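PDB 3GUE: UTP-glucose-1-phosphate uridylyltransferase 2 from Trypanosoma brucei, which probably catalyses the transfer of a uridylyl group from UTP to alpha-D-glucose 1-phosphate, giving UDP-glucose and diphosphate. Local coordinates for residues Y195-Y199 with L313-D318; G241-E245 with M352-I356; V459-K464 with E479-E484. All coordinates share one frame; numbering follows the deposited sequence.

Contact 1 (Y195-Y199 with L313-D318); sequences YTVLY and LKKMMD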
ATOM      1  N   TYR A 195       7.688  -7.238  -9.937  1.00 27.89           N
ATOM      2  CA  TYR A 195       8.982  -7.734 -10.394  1.00 26.95           C
ATOM      3  C   TYR A 195       8.829  -8.485 -11.726  1.00 27.04           C
ATOM      4  O   TYR A 195       9.522  -8.170 -12.707  1.00 26.74           O
ATOM      5  CB  TYR A 195       9.675  -8.583  -9.316  1.00 27.38           C
ATOM      6  CG  TYR A 195       9.833  -7.896  -7.960  1.00 28.56           C
ATOM      7  CD1 TYR A 195      10.671  -6.770  -7.791  1.00 28.18           C
ATOM      8  CD2 TYR A 195       9.144  -8.369  -6.841  1.00 28.52           C
ATOM      9  CE1 TYR A 195      10.807  -6.142  -6.538  1.00 27.44           C
ATOM     10  CE2 TYR A 195       9.285  -7.757  -5.590  1.00 29.97           C
ATOM     11  CZ  TYR A 195      10.113  -6.638  -5.443  1.00 29.32           C
ATOM     12  OH  TYR A 195      10.246  -6.048  -4.190  1.00 29.64           O
ATOM     13  N   THR A 196       7.900  -9.431 -11.762  1.00 26.26           N
ATOM     14  CA  THR A 196       7.542 -10.165 -13.003  1.00 26.50           C
ATOM     15  C   THR A 196       6.986  -9.271 -14.116  1.00 26.49           C
ATOM     16  O   THR A 196       7.337  -9.434 -15.284  1.00 27.06           O
ATOM     17  CB  THR A 196       6.597 -11.360 -12.719  1.00 26.65           C
ATOM     18  OG1 THR A 196       6.401 -12.138 -13.914  1.00 28.71           O
ATOM     19  CG2 THR A 196       5.264 -10.904 -12.193  1.00 25.81           C
ATOM     20  N   VAL A 197       6.186  -8.285 -13.746  1.00 26.39           N
ATOM     21  CA  VAL A 197       5.677  -7.313 -14.718  1.00 26.83           C
ATOM     22  C   VAL A 197       6.809  -6.499 -15.352  1.00 26.87           C
ATOM     23  O   VAL A 197       6.854  -6.357 -16.593  1.00 27.06           O
ATOM     24  CB  VAL A 197       4.626  -6.401 -14.087  1.00 26.28           C
ATOM     25  CG1 VAL A 197       4.296  -5.237 -15.020  1.00 27.70           C
ATOM     26  CG2 VAL A 197       3.362  -7.228 -13.731  1.00 26.08           C
ATOM     27  N   LEU A 198       7.705  -5.972 -14.515  1.00 27.20           N
ATOM     28  CA  LEU A 198       8.907  -5.268 -14.992  1.00 27.49           C
ATOM     29  C   LEU A 198       9.745  -6.144 -15.940  1.00 27.43           C
ATOM     30  O   LEU A 198      10.222  -5.674 -16.978  1.00 26.92           O
ATOM     31  CB  LEU A 198       9.764  -4.760 -13.810  1.00 27.30           C
ATOM     32  CG  LEU A 198       9.390  -3.423 -13.163  1.00 28.19           C
ATOM     33  CD1 LEU A 198      10.334  -3.118 -11.953  1.00 28.52           C
ATOM     34  CD2 LEU A 198       9.372  -2.286 -14.183  1.00 26.35           C
ATOM     35  N   TYR A 199       9.925  -7.411 -15.563  1.00 27.89           N
ATOM     36  CA  TYR A 199      10.754  -8.371 -16.309  1.00 27.66           C
ATOM     37  C   TYR A 199      10.085  -8.775 -17.614  1.00 27.28           C
ATOM     38  O   TYR A 199      10.671  -8.631 -18.679  1.00 26.11           O
ATOM     39  CB  TYR A 199      11.007  -9.639 -15.471  1.00 28.24           C
ATOM     40  CG  TYR A 199      12.008 -10.623 -16.080  1.00 30.36           C
ATOM     41  CD1 TYR A 199      13.328 -10.234 -16.353  1.00 30.56           C
ATOM     42  CD2 TYR A 199      11.638 -11.944 -16.371  1.00 30.01           C
ATOM     43  CE1 TYR A 199      14.231 -11.119 -16.886  1.00 29.38           C
ATOM     44  CE2 TYR A 199      12.546 -12.839 -16.910  1.00 29.30           C
ATOM     45  CZ  TYR A 199      13.831 -12.420 -17.167  1.00 30.50           C
ATOM     46  OH  TYR A 199      14.734 -13.295 -17.709  1.00 30.79           O
ATOM     47  N   LEU A 313      17.986  -7.183  -9.741  1.00 25.28           N
ATOM     48  CA  LEU A 313      16.712  -7.800 -10.131  1.00 25.01           C
ATOM     49  C   LEU A 313      16.834  -8.565 -11.433  1.00 25.51           C
ATOM     50  O   LEU A 313      16.348  -9.696 -11.541  1.00 25.23           O
ATOM     51  CB  LEU A 313      15.583  -6.773 -10.226  1.00 25.71           C
ATOM     52  CG  LEU A 313      14.240  -7.347 -10.643  1.00 23.33           C
ATOM     53  CD1 LEU A 313      13.577  -8.147  -9.504  1.00 22.94           C
ATOM     54  CD2 LEU A 313      13.281  -6.270 -11.227  1.00 24.24           C
ATOM     55  N   LYS A 314      17.498  -7.967 -12.415  1.00 26.04           N
ATOM     56  CA  LYS A 314      17.639  -8.596 -13.712  1.00 27.70           C
ATOM     57  C   LYS A 314      18.353  -9.936 -13.576  1.00 28.27           C
ATOM     58  O   LYS A 314      17.890 -10.951 -14.109  1.00 28.32           O
ATOM     59  CB  LYS A 314      18.402  -7.673 -14.671  1.00 27.96           C
ATOM     60  CG  LYS A 314      18.822  -8.322 -15.974  1.00 29.51           C
ATOM     61  CD  LYS A 314      17.680  -8.447 -16.979  1.00 32.03           C
ATOM     62  CE  LYS A 314      18.129  -9.275 -18.194  1.00 32.57           C
ATOM     63  NZ  LYS A 314      19.495  -8.838 -18.672  1.00 34.46           N
ATOM     64  N   LYS A 315      19.474  -9.920 -12.851  1.00 28.54           N
ATOM     65  CA  LYS A 315      20.282 -11.117 -12.578  1.00 29.17           C
ATOM     66  C   LYS A 315      19.509 -12.202 -11.822  1.00 29.25           C
ATOM     67  O   LYS A 315      19.661 -13.386 -12.114  1.00 29.69           O
ATOM     68  CB  LYS A 315      21.563 -10.732 -11.813  1.00 28.89           C
ATOM     69  CG  LYS A 315      22.515  -9.879 -12.646  1.00 30.24           C
ATOM     70  CD  LYS A 315      23.625  -9.242 -11.802  1.00 30.24           C
ATOM     71  CE  LYS A 315      24.818 -10.164 -11.645  1.00 30.59           C
ATOM     72  NZ  LYS A 315      26.015  -9.459 -11.071  1.00 32.27           N
ATOM     73  N   MET A 316      18.675 -11.801 -10.864  1.00 29.70           N
ATOM     74  CA  MET A 316      17.833 -12.764 -10.148  1.00 30.58           C
ATOM     75  C   MET A 316      16.786 -13.384 -11.075  1.00 29.38           C
ATOM     76  O   MET A 316      16.669 -14.613 -11.147  1.00 29.02           O
ATOM     77  CB  MET A 316      17.180 -12.117  -8.931  1.00 30.66           C
ATOM     78  CG  MET A 316      16.668 -13.107  -7.869  1.00 31.77           C
ATOM     79  SD  MET A 316      16.154 -12.252  -6.357  1.00 35.02           S
ATOM     80  CE  MET A 316      17.273 -10.843  -6.397  1.00 33.95           C
ATOM     81  N   MET A 317      16.064 -12.538 -11.811  1.00 28.79           N
ATOM     82  CA  MET A 317      14.984 -12.990 -12.689  1.00 28.46           C
ATOM     83  C   MET A 317      15.500 -13.976 -13.742  1.00 28.19           C
ATOM     84  O   MET A 317      14.872 -15.009 -13.972  1.00 27.67           O
ATOM     85  CB  MET A 317      14.242 -11.811 -13.350  1.00 28.33           C
ATOM     86  CG  MET A 317      13.517 -10.852 -12.397  1.00 29.40           C
ATOM     87  SD  MET A 317      12.245 -11.545 -11.342  1.00 32.63           S
ATOM     88  CE  MET A 317      10.927 -11.799 -12.526  1.00 30.78           C
ATOM     89  N   ASP A 318      16.640 -13.650 -14.362  1.00 27.97           N
ATOM     90  CA  ASP A 318      17.304 -14.536 -15.321  1.00 28.45           C
ATOM     91  C   ASP A 318      17.644 -15.864 -14.666  1.00 28.31           C
ATOM     92  O   ASP A 318      17.316 -16.922 -15.194  1.00 29.18           O
ATOM     93  CB  ASP A 318      18.599 -13.903 -15.862  1.00 28.61           C
ATOM     94  CG  ASP A 318      18.355 -12.922 -17.008  1.00 29.47           C
ATOM     95  OD1 ASP A 318      17.283 -12.998 -17.664  1.00 27.99           O
ATOM     96  OD2 ASP A 318      19.268 -12.100 -17.278  1.00 28.70           O
TER
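The ring of Tyr199 has Met317 on one face and Asp318 at its edge. Met317 CB sits above the middle of that face, 3.5 Å from the centroid of the Tyr199 ring, in a CH-pi contact. Bent at chi2 and chi3, the methionine then runs back against the direction of the tyrosine, bringing Met317 CE to 3.7 Å from Tyr199 CB. The sulfur reaches the ring only obliquely, Met317 SD lying 5.3 Å from the Tyr199 centroid, a Met-aromatic contact. At the phenol end, Tyr199 OH donates to Asp318 OD1 over 2.6 Å. That oxygen lies in the ring plane and is met on its anti side, the ring and carboxylate planes standing 73° apart. Tyr199 reaches it because its CG is anti to the backbone N (chi1 -172°), which sends the ring across to helix 310-319. The second carboxylate oxygen is used too: Lys314 NZ, one turn earlier, forms a salt bridge with Asp318 OD2 at 3.6 Å, and Lys314 has a weak, long ion pair with Asp205. Both carboxylate oxygens thus have a partner, a phenol for OD1 and an ammonium group for OD2.

The ring of Tyr195 receives Leu313 obliquely, with Leu313 CD1 3.6 Å from Tyr195 CD1, while Tyr195 OH has Met352 O as its probable hydrogen-bond partner. Between the two tyrosines Met317 CE also reaches the backbone, 3.8 Å from Thr196 CA. Apolar groups fill the inner part of the interface, and the polar pair closes it on the outer side. Segments 195-199 and 313-318, from helices 194-201 and 310-319, cross almost at a right angle (92°), beside a pocket, lined in part by Thr196, occupied by a dimercaptobutanediol probably from the crystallisation liquor.

Contact 2 (G241-E245 with M352-I356); sequences GFLME and MGAAI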
ATOM      1  N   GLY A 241      20.955  -4.899  -2.951  1.00 25.07           N
ATOM      2  CA  GLY A 241      19.976  -5.127  -4.005  1.00 25.52           C
ATOM      3  C   GLY A 241      18.602  -4.575  -3.660  1.00 25.90           C
ATOM      4  O   GLY A 241      17.785  -4.277  -4.536  1.00 25.70           O
ATOM      5  N   PHE A 242      18.360  -4.437  -2.365  1.00 26.08           N
ATOM      6  CA  PHE A 242      17.041  -4.127  -1.856  1.00 26.03           C
ATOM      7  C   PHE A 242      17.211  -3.420  -0.508  1.00 26.74           C
ATOM      8  O   PHE A 242      17.953  -3.887   0.372  1.00 26.30           O
ATOM      9  CB  PHE A 242      16.277  -5.449  -1.732  1.00 25.88           C
ATOM     10  CG  PHE A 242      14.898  -5.352  -1.113  1.00 24.68           C
ATOM     11  CD1 PHE A 242      13.758  -5.488  -1.906  1.00 26.06           C
ATOM     12  CD2 PHE A 242      14.752  -5.224   0.246  1.00 24.41           C
ATOM     13  CE1 PHE A 242      12.478  -5.467  -1.328  1.00 28.63           C
ATOM     14  CE2 PHE A 242      13.487  -5.149   0.846  1.00 28.66           C
ATOM     15  CZ  PHE A 242      12.338  -5.291   0.064  1.00 25.20           C
ATOM     16  N   LEU A 243      16.569  -2.255  -0.393  1.00 27.24           N
ATOM     17  CA  LEU A 243      16.465  -1.528   0.838  1.00 27.60           C
ATOM     18  C   LEU A 243      14.993  -1.229   1.126  1.00 27.43           C
ATOM     19  O   LEU A 243      14.309  -0.630   0.308  1.00 28.09           O
ATOM     20  CB  LEU A 243      17.289  -0.246   0.782  1.00 28.36           C
ATOM     21  CG  LEU A 243      17.523   0.532   2.090  1.00 29.73           C
ATOM     22  CD1 LEU A 243      18.823   1.294   2.011  1.00 32.41           C
ATOM     23  CD2 LEU A 243      16.364   1.490   2.484  1.00 30.27           C
ATOM     24  N   MET A 244      14.520  -1.651   2.296  1.00 27.85           N
ATOM     25  CA  MET A 244      13.170  -1.323   2.790  1.00 28.07           C
ATOM     26  C   MET A 244      13.183  -0.215   3.850  1.00 28.17           C
ATOM     27  O   MET A 244      13.886  -0.337   4.849  1.00 27.84           O
ATOM     28  CB  MET A 244      12.563  -2.577   3.438  1.00 28.16           C
ATOM     29  CG  MET A 244      11.230  -2.310   4.136  1.00 29.68           C
ATOM     30  SD  MET A 244      10.592  -3.727   5.027  1.00 28.62           S
ATOM     31  CE  MET A 244      10.209  -4.851   3.678  1.00 29.17           C
ATOM     32  N   GLU A 245      12.399   0.852   3.664  1.00 27.36           N
ATOM     33  CA  GLU A 245      12.235   1.846   4.718  1.00 27.81           C
ATOM     34  C   GLU A 245      11.158   1.334   5.679  1.00 26.52           C
ATOM     35  O   GLU A 245      10.129   0.858   5.221  1.00 27.19           O
ATOM     36  CB  GLU A 245      11.838   3.231   4.151  1.00 27.34           C
ATOM     37  CG  GLU A 245      12.738   3.827   3.067  1.00 28.05           C
ATOM     38  CD  GLU A 245      12.402   5.295   2.828  1.00 30.64           C
ATOM     39  OE1 GLU A 245      11.308   5.729   3.276  1.00 27.00           O
ATOM     40  OE2 GLU A 245      13.238   6.022   2.236  1.00 32.93           O
ATOM     41  N   MET A 352       5.363  -6.927  -2.511  1.00 24.95           N
ATOM     42  CA  MET A 352       6.690  -6.601  -3.043  1.00 26.27           C
ATOM     43  C   MET A 352       7.744  -6.608  -1.921  1.00 25.97           C
ATOM     44  O   MET A 352       8.934  -6.821  -2.173  1.00 27.12           O
ATOM     45  CB  MET A 352       6.670  -5.312  -3.852  1.00 25.51           C
ATOM     46  CG  MET A 352       6.356  -4.081  -3.037  1.00 26.80           C
ATOM     47  SD  MET A 352       6.883  -2.607  -3.910  1.00 29.57           S
ATOM     48  CE  MET A 352       6.957  -1.469  -2.539  1.00 26.05           C
ATOM     49  N   GLY A 353       7.301  -6.433  -0.678  1.00 25.31           N
ATOM     50  CA  GLY A 353       8.231  -6.334   0.447  1.00 23.98           C
ATOM     51  C   GLY A 353       8.843  -7.690   0.762  1.00 23.45           C
ATOM     52  O   GLY A 353       9.898  -7.761   1.361  1.00 22.48           O
ATOM     53  N   ALA A 354       8.176  -8.766   0.343  1.00 23.30           N
ATOM     54  CA  ALA A 354       8.617 -10.130   0.637  1.00 23.62           C
ATOM     55  C   ALA A 354       9.922 -10.508  -0.106  1.00 23.39           C
ATOM     56  O   ALA A 354      10.568 -11.515   0.217  1.00 24.56           O
ATOM     57  CB  ALA A 354       7.446 -11.143   0.349  1.00 24.23           C
ATOM     58  N   ALA A 355      10.304  -9.695  -1.091  1.00 23.35           N
ATOM     59  CA  ALA A 355      11.601  -9.854  -1.785  1.00 23.41           C
ATOM     60  C   ALA A 355      12.787  -9.501  -0.878  1.00 22.93           C
ATOM     61  O   ALA A 355      13.955  -9.588  -1.286  1.00 22.75           O
ATOM     62  CB  ALA A 355      11.652  -9.009  -3.077  1.00 22.99           C
ATOM     63  N   ILE A 356      12.496  -9.054   0.335  1.00 22.68           N
ATOM     64  CA  ILE A 356      13.579  -8.706   1.261  1.00 23.66           C
ATOM     65  C   ILE A 356      14.489  -9.900   1.586  1.00 24.62           C
ATOM     66  O   ILE A 356      15.688  -9.712   1.753  1.00 25.15           O
ATOM     67  CB  ILE A 356      13.076  -7.985   2.544  1.00 23.30           C
ATOM     68  CG1 ILE A 356      14.265  -7.448   3.366  1.00 21.17           C
ATOM     69  CG2 ILE A 356      12.109  -8.881   3.362  1.00 26.12           C
ATOM     70  CD1 ILE A 356      13.833  -6.935   4.722  1.00 22.00           C
TER
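Phe242 meets the 3-10 turn 352-356 with one ring face and part of its rim. Ile356 CA lies over that face, offset from the middle, 3.8 Å from the Phe242 centroid in a CH-pi contact. The isoleucine side chain crosses the ring at about a right angle, and Ile356 CB presses to 3.3 Å from Phe242 CE2, a tight fit. At the edge, Met352 O approaches near the ring plane, 3.9 Å from Phe242 CE1. Ala355 CB instead lies on the Ile356 side of the ring, 4.0 Å from the same Phe242 CE1. Two residues on, Met244 points to the same side of the strand. Its chain is extended until a bend at chi3 (-67°) turns the methyl inward, so that Met244 CE comes 3.7 Å from Gly353 O and 4.3 Å from Ile356 CD1. Gly353 O is not left to carbon alone, since Ile356 N bonds to it within the turn. Strand 242-248 runs between strands 300-309 and 362-366 of the large mixed sheet. The turn packs on one face of it, alongside Tyr195 of helix 194-201, whereas Leu243 packs against helix 229-237 on the other.

Contact 3 (V459-K464 with E479-E484); sequences VIKNLK and EVVVVE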
ATOM      1  N   VAL A 459     -13.997  10.177  22.826  1.00 25.53           N
ATOM      2  CA  VAL A 459     -14.920   9.105  22.463  1.00 25.89           C
ATOM      3  C   VAL A 459     -16.316   9.687  22.098  1.00 26.13           C
ATOM      4  O   VAL A 459     -16.850  10.570  22.803  1.00 26.13           O
ATOM      5  CB  VAL A 459     -15.021   8.007  23.585  1.00 25.83           C
ATOM      6  CG1 VAL A 459     -15.959   6.857  23.170  1.00 26.43           C
ATOM      7  CG2 VAL A 459     -13.619   7.442  23.952  1.00 24.42           C
ATOM      8  N   ILE A 460     -16.899   9.205  20.998  1.00 25.99           N
ATOM      9  CA  ILE A 460     -18.263   9.594  20.610  1.00 27.00           C
ATOM     10  C   ILE A 460     -19.092   8.339  20.306  1.00 27.93           C
ATOM     11  O   ILE A 460     -18.893   7.716  19.266  1.00 29.47           O
ATOM     12  CB  ILE A 460     -18.282  10.569  19.370  1.00 26.99           C
ATOM     13  CG1 ILE A 460     -17.329  11.761  19.570  1.00 27.16           C
ATOM     14  CG2 ILE A 460     -19.721  11.074  19.076  1.00 26.78           C
ATOM     15  CD1 ILE A 460     -17.260  12.752  18.348  1.00 26.88           C
ATOM     16  N   LYS A 461     -20.028   8.001  21.203  1.00 28.50           N
ATOM     17  CA  LYS A 461     -20.918   6.846  21.067  1.00 28.48           C
ATOM     18  C   LYS A 461     -22.386   7.236  20.917  1.00 27.68           C
ATOM     19  O   LYS A 461     -22.976   7.833  21.824  1.00 27.51           O
ATOM     20  CB  LYS A 461     -20.821   5.960  22.309  1.00 29.79           C
ATOM     21  CG  LYS A 461     -19.771   4.893  22.265  1.00 32.44           C
ATOM     22  CD  LYS A 461     -20.133   3.801  23.288  1.00 34.90           C
ATOM     23  CE  LYS A 461     -19.387   2.506  23.017  1.00 37.10           C
ATOM     24  NZ  LYS A 461     -20.062   1.707  21.948  1.00 39.32           N
ATOM     25  N   ASN A 462     -22.983   6.878  19.791  1.00 27.19           N
ATOM     26  CA  ASN A 462     -24.424   7.060  19.627  1.00 27.14           C
ATOM     27  C   ASN A 462     -25.182   5.726  19.635  1.00 27.44           C
ATOM     28  O   ASN A 462     -24.889   4.811  18.863  1.00 27.92           O
ATOM     29  CB  ASN A 462     -24.729   7.917  18.394  1.00 26.63           C
ATOM     30  CG  ASN A 462     -26.211   8.086  18.139  1.00 24.89           C
ATOM     31  OD1 ASN A 462     -27.028   8.138  19.075  1.00 23.25           O
ATOM     32  ND2 ASN A 462     -26.572   8.184  16.861  1.00 20.11           N
ATOM     33  N   LEU A 463     -26.135   5.628  20.552  1.00 27.64           N
ATOM     34  CA  LEU A 463     -26.929   4.425  20.759  1.00 28.23           C
ATOM     35  C   LEU A 463     -28.361   4.664  20.283  1.00 28.08           C
ATOM     36  O   LEU A 463     -29.201   3.758  20.312  1.00 28.76           O
ATOM     37  CB  LEU A 463     -26.906   4.026  22.241  1.00 28.33           C
ATOM     38  CG  LEU A 463     -25.580   3.450  22.727  1.00 29.12           C
ATOM     39  CD1 LEU A 463     -25.296   3.892  24.153  1.00 32.25           C
ATOM     40  CD2 LEU A 463     -25.580   1.920  22.634  1.00 31.10           C
ATOM     41  N   LYS A 464     -28.629   5.895  19.855  1.00 28.27           N
ATOM     42  CA  LYS A 464     -29.909   6.243  19.254  1.00 28.58           C
ATOM     43  C   LYS A 464     -29.884   5.855  17.780  1.00 28.88           C
ATOM     44  O   LYS A 464     -28.804   5.668  17.184  1.00 28.53           O
ATOM     45  CB  LYS A 464     -30.191   7.746  19.390  1.00 28.46           C
ATOM     46  CG  LYS A 464     -30.791   8.178  20.725  1.00 28.66           C
ATOM     47  CD  LYS A 464     -31.547   9.490  20.579  1.00 28.95           C
ATOM     48  CE  LYS A 464     -32.439   9.755  21.783  1.00 31.57           C
ATOM     49  NZ  LYS A 464     -31.667  10.119  23.019  1.00 32.29           N
ATOM     50  N   GLU A 479     -12.875  14.400  25.991  1.00 26.44           N
ATOM     51  CA  GLU A 479     -14.259  14.179  26.401  1.00 26.54           C
ATOM     52  C   GLU A 479     -14.789  12.855  25.863  1.00 25.99           C
ATOM     53  O   GLU A 479     -14.399  12.409  24.787  1.00 26.38           O
ATOM     54  CB  GLU A 479     -15.110  15.344  25.892  1.00 26.43           C
ATOM     55  CG  GLU A 479     -16.611  15.272  26.130  1.00 27.96           C
ATOM     56  CD  GLU A 479     -17.318  16.595  25.790  1.00 27.20           C
ATOM     57  OE1 GLU A 479     -16.688  17.467  25.156  1.00 28.57           O
ATOM     58  OE2 GLU A 479     -18.496  16.768  26.172  1.00 29.89           O
ATOM     59  N   VAL A 480     -15.682  12.243  26.631  1.00 25.28           N
ATOM     60  CA  VAL A 480     -16.400  11.058  26.224  1.00 24.86           C
ATOM     61  C   VAL A 480     -17.856  11.489  26.065  1.00 24.68           C
ATOM     62  O   VAL A 480     -18.471  11.977  27.027  1.00 24.82           O
ATOM     63  CB  VAL A 480     -16.250   9.918  27.279  1.00 25.27           C
ATOM     64  CG1 VAL A 480     -17.303   8.832  27.087  1.00 25.37           C
ATOM     65  CG2 VAL A 480     -14.850   9.319  27.231  1.00 24.07           C
ATOM     66  N   VAL A 481     -18.389  11.299  24.858  1.00 23.75           N
ATOM     67  CA  VAL A 481     -19.772  11.650  24.513  1.00 24.30           C
ATOM     68  C   VAL A 481     -20.579  10.370  24.297  1.00 23.73           C
ATOM     69  O   VAL A 481     -20.239   9.539  23.465  1.00 23.23           O
ATOM     70  CB  VAL A 481     -19.834  12.605  23.270  1.00 24.08           C
ATOM     71  CG1 VAL A 481     -21.276  12.972  22.881  1.00 25.10           C
ATOM     72  CG2 VAL A 481     -19.021  13.871  23.540  1.00 24.87           C
ATOM     73  N   VAL A 482     -21.621  10.197  25.106  1.00 23.82           N
ATOM     74  CA  VAL A 482     -22.512   9.058  24.943  1.00 23.23           C
ATOM     75  C   VAL A 482     -23.973   9.502  24.858  1.00 24.23           C
ATOM     76  O   VAL A 482     -24.534  10.056  25.804  1.00 23.25           O
ATOM     77  CB  VAL A 482     -22.350   7.979  26.048  1.00 23.20           C
ATOM     78  CG1 VAL A 482     -23.024   6.657  25.599  1.00 21.66           C
ATOM     79  CG2 VAL A 482     -20.854   7.744  26.444  1.00 21.55           C
ATOM     80  N   VAL A 483     -24.583   9.249  23.706  1.00 25.36           N
ATOM     81  CA  VAL A 483     -25.996   9.556  23.527  1.00 26.93           C
ATOM     82  C   VAL A 483     -26.849   8.291  23.456  1.00 27.32           C
ATOM     83  O   VAL A 483     -26.614   7.392  22.648  1.00 26.99           O
ATOM     84  CB  VAL A 483     -26.236  10.457  22.306  1.00 27.05           C
ATOM     85  CG1 VAL A 483     -27.689  10.374  21.872  1.00 27.73           C
ATOM     86  CG2 VAL A 483     -25.864  11.893  22.634  1.00 27.51           C
ATOM     87  N   GLU A 484     -27.844   8.247  24.332  1.00 28.36           N
ATOM     88  CA  GLU A 484     -28.705   7.092  24.489  1.00 28.77           C
ATOM     89  C   GLU A 484     -30.153   7.539  24.593  1.00 28.57           C
ATOM     90  O   GLU A 484     -31.062   6.749  24.386  1.00 28.49           O
ATOM     91  CB  GLU A 484     -28.296   6.324  25.743  1.00 29.17           C
ATOM     92  CG  GLU A 484     -28.162   7.212  26.978  1.00 31.25           C
ATOM     93  CD  GLU A 484     -26.886   6.953  27.764  1.00 33.11           C
ATOM     94  OE1 GLU A 484     -26.653   5.791  28.172  1.00 33.75           O
ATOM     95  OE2 GLU A 484     -26.127   7.927  27.986  1.00 34.25           O
TER
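Leu463 lies along the end of strand 480-483, and its side chain can be followed outward. Its CB is nearest a carbonyl: Leu463 CB stands 3.4 Å from Val483 O. CG, placed anti to the carbonyl carbon (chi1 -72°), still skirts that oxygen and leads the chain toward the side on which Val482 projects. There the tip finds carbon, Leu463 CD1 lying 3.9 Å from Val482 CG1 and 4.2 Å from Glu484 CB.

The same leucine closes the backbone ladder, since Leu463 N donates to Val483 O at 2.8 Å. Four more bonds precede it, from Val459 N to Glu479 O, Val481 N to Val459 O, Lys461 N to Val481 O and Val483 N to Lys461 O. The one from Lys461 N to Val481 O is short, 2.7 Å, and almost straight (178° at the hydrogen). Residues 459 to 462 pair in order with 480 to 483 as parallel neighbours. Val459, Lys461, Val480 and Val482 project from one face, where Val459 and Val480 lie side by side; Ile460, Asn462, Val481 and Val483 occupy the other, turned toward strand 468-470 and its neighbours. This stacking is consistent with the left-handed beta-helix known in the C-terminal domain of eukaryotic relatives.

Asn462 ends the strand with an Asx turn: Asn462 OD1 accepts from Lys464 N at 2.9 Å, with the donor well above the carbonyl plane. Asn462 OD1 also rests 3.6 Å from Val483 CG1, and ND2 bonds to Leu445 O and Glu466 O. The buried amide thus has partners at both ends. The chemistry implies an edge strand held chiefly by main-chain bonds, with aliphatic contacts on both faces and an Asx turn and a well-satisfied amide where strand 458-462 ends.

Contacts 1 and 2 adjoin, their centres 14 Å apart, and their segments alternate along the chain. Tyr195 joins them: Tyr195 OH lies 2.5 Å from Met352 O, a probable hydrogen bond, and packs on Ala355 and Phe242. Both lie near the UDP-glucose site, contact 2 the nearer, the bound ligand being about 6 Å from Gly353 and about 10 Å from the Tyr195 side chain. Contact 2 is also close to the UDP-glucose-binding residues His191 and Asn302. Contact 3 lies on the opposite side of the chain's centre and away from the sites, its nearest atoms about 31 Å from contact 2 and about 39 Å from contact 1.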